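PDB 3UJP: Mn transporter subunit from Synechocystis sp. PCC 6803, which binds manganese and, probably as the periplasmic solute-binding subunit of an ABC-type importer, hands it on for uptake into the cell. Local coordinates for residues A132-R137 against G198-L203. Numbering follows the deposited sequence.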
loop_
_atom_site.group_PDB
_atom_site.type_symbol
_atom_site.label_atom_id
_atom_site.label_comp_id
_atom_site.label_asym_id
_atom_site.label_seq_id
_atom_site.Cartn_x
_atom_site.Cartn_y
_atom_site.Cartn_z
ATOM N N ALA A 132 23.213 13.874 8.490
ATOM C CA ALA A 132 23.666 14.454 7.231
ATOM C C ALA A 132 22.489 14.810 6.328
ATOM O O ALA A 132 22.517 15.822 5.628
ATOM C CB ALA A 132 24.613 13.501 6.518
ATOM N N TRP A 133 21.457 13.973 6.348
ATOM C CA TRP A 133 20.277 14.201 5.524
ATOM C C TRP A 133 19.736 15.608 5.698
ATOM O O TRP A 133 19.006 16.079 4.848
ATOM C CB TRP A 133 19.179 13.174 5.830
ATOM C CG TRP A 133 18.677 13.303 7.198
ATOM C CD1 TRP A 133 17.738 14.160 7.622
ATOM C CD2 TRP A 133 19.106 12.564 8.350
ATOM N NE1 TRP A 133 17.531 14.011 8.979
ATOM C CE2 TRP A 133 18.362 13.036 9.447
ATOM C CE3 TRP A 133 20.032 11.547 8.554
ATOM C CZ2 TRP A 133 18.518 12.539 10.735
ATOM C CZ3 TRP A 133 20.179 11.036 9.832
ATOM C CH2 TRP A 133 19.422 11.533 10.910
ATOM N N MET A 134 20.096 16.270 6.795
ATOM C CA MET A 134 19.646 17.630 7.083
ATOM C C MET A 134 20.313 18.648 6.180
ATOM O O MET A 134 20.119 19.853 6.334
ATOM C CB MET A 134 19.987 17.997 8.519
ATOM C CG MET A 134 19.174 17.257 9.501
ATOM S SD MET A 134 17.449 17.528 9.116
ATOM C CE MET A 134 17.237 19.065 10.016
ATOM N N SER A 135 21.128 18.173 5.255
ATOM C CA SER A 135 21.776 19.059 4.317
ATOM C C SER A 135 21.343 18.667 2.906
ATOM O O SER A 135 21.806 17.639 2.392
ATOM C CB SER A 135 23.298 18.959 4.493
ATOM O OG SER A 135 24.007 19.763 3.547
ATOM N N PRO A 136 20.445 19.473 2.286
ATOM C CA PRO A 136 19.854 19.217 0.961
ATOM C C PRO A 136 20.913 18.952 -0.074
ATOM O O PRO A 136 20.723 18.051 -0.872
ATOM C CB PRO A 136 19.138 20.513 0.627
ATOM C CG PRO A 136 18.822 21.122 1.936
ATOM C CD PRO A 136 19.977 20.751 2.850
ATOM N N ARG A 137 22.011 19.703 -0.064
ATOM C CA ARG A 137 23.167 19.323 -0.880
ATOM C C ARG A 137 23.466 17.830 -0.672
ATOM O O ARG A 137 23.597 17.073 -1.636
ATOM C CB ARG A 137 24.393 20.207 -0.574
ATOM C CG ARG A 137 24.033 21.680 -0.223
ATOM C CD ARG A 137 24.867 22.776 -0.953
ATOM N NE ARG A 137 24.446 24.133 -0.554
ATOM C CZ ARG A 137 24.270 25.173 -1.377
ATOM N NH1 ARG A 137 23.876 26.339 -0.871
ATOM N NH2 ARG A 137 24.478 25.065 -2.690
ATOM N N GLY A 198 23.312 17.877 18.687
ATOM C CA GLY A 198 23.996 18.508 17.584
ATOM C C GLY A 198 23.616 17.779 16.319
ATOM O O GLY A 198 24.479 17.311 15.563
ATOM N N ALA A 199 22.316 17.656 16.095
ATOM C CA ALA A 199 21.826 16.942 14.919
ATOM C C ALA A 199 21.755 17.844 13.693
ATOM O O ALA A 199 21.448 17.387 12.590
ATOM C CB ALA A 199 20.440 16.276 15.196
ATOM N N PHE A 200 22.048 19.129 13.887
ATOM C CA PHE A 200 21.888 20.115 12.832
ATOM C C PHE A 200 23.194 20.675 12.369
ATOM O O PHE A 200 23.201 21.725 11.768
ATOM C CB PHE A 200 21.044 21.286 13.314
ATOM C CG PHE A 200 19.701 20.885 13.830
ATOM C CD1 PHE A 200 19.525 20.601 15.184
ATOM C CD2 PHE A 200 18.613 20.781 12.968
ATOM C CE1 PHE A 200 18.285 20.217 15.674
ATOM C CE2 PHE A 200 17.381 20.416 13.448
ATOM C CZ PHE A 200 17.210 20.125 14.807
ATOM N N SER A 201 24.298 20.005 12.653
ATOM C CA SER A 201 25.599 20.514 12.232
ATOM C C SER A 201 25.776 20.691 10.708
ATOM O O SER A 201 26.494 21.589 10.279
ATOM C CB SER A 201 26.731 19.654 12.808
ATOM O OG SER A 201 27.154 20.136 14.067
ATOM N N TYR A 202 25.149 19.848 9.885
ATOM C CA TYR A 202 25.295 20.003 8.431
ATOM C C TYR A 202 24.469 21.172 7.943
ATOM O O TYR A 202 24.955 22.030 7.202
ATOM C CB TYR A 202 24.889 18.748 7.670
ATOM C CG TYR A 202 25.808 17.582 7.920
ATOM C CD1 TYR A 202 26.893 17.338 7.095
ATOM C CD2 TYR A 202 25.594 16.726 8.989
ATOM C CE1 TYR A 202 27.735 16.265 7.327
ATOM C CE2 TYR A 202 26.424 15.671 9.229
ATOM C CZ TYR A 202 27.496 15.438 8.400
ATOM O OH TYR A 202 28.318 14.366 8.647
ATOM N N LEU A 203 23.212 21.188 8.371
ATOM C CA LEU A 203 22.309 22.288 8.095
ATOM C C LEU A 203 22.935 23.639 8.392
ATOM O O LEU A 203 22.743 24.583 7.644
ATOM C CB LEU A 203 21.060 22.150 8.943
ATOM C CG LEU A 203 20.088 23.204 8.457
ATOM C CD1 LEU A 203 19.846 22.884 7.009
ATOM C CD2 LEU A 203 18.817 23.142 9.224
#
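Tyr202 lays one face of its ring against the backbone of Ala132. This is a CH-pi contact: Ala132 CA sits 3.7 Å from the centroid of the Tyr202 ring, 23° off the normal and displaced toward the rim. The methyl group of Ala132 continues the contact toward the phenol end, with CB 3.9 Å from CE2 of Tyr202. With CG anti to its own carbonyl carbon (chi1 -67°), Tyr202 swings its ring alongside the turn that runs from Ala132 to Ser135.

Most of the remaining packing is between carbon atoms. At the root of the tyrosine, Ser135 CB meets Tyr202 CB at 3.6 Å. Met134 reaches the other way, its side chain kinked about both the CB-CG and CG-SD bonds, and brings CE to 3.7 Å from Phe200 CD2. On the way, Met134 CG rests 3.8 Å from the carbonyl oxygen O of Ala199. Closer to the backbone, Met134 CB lies 4.3 Å from Leu203 CB. Leu287 and Asp291 of helix 284-296 also pack on Met134.

The hydroxyls of Tyr202 and Ser135 find their partners outside the two segments. Tyr202 OH is hydrogen-bonded to Asn129 O and Ile117 N, while Ser135 OG turns to Asp206. Within 132-137, a type I turn is closed by Ser135 N bonding to Ala132 O at 2.8 Å.

A leucine in place of Tyr202 would probably strip Ala132 of its aromatic cover and leave Asn129 O and Ile117 N without their hydroxyl partner. Both segments closely follow manganese ligands, His131 and Glu197, and the side chain of Ala199 is about 4 Å from the ion. The chemistry therefore implies that buried van der Waals and CH-pi packing, rather than direct polar bonds, joins the backbones behind two ligands of the metal site.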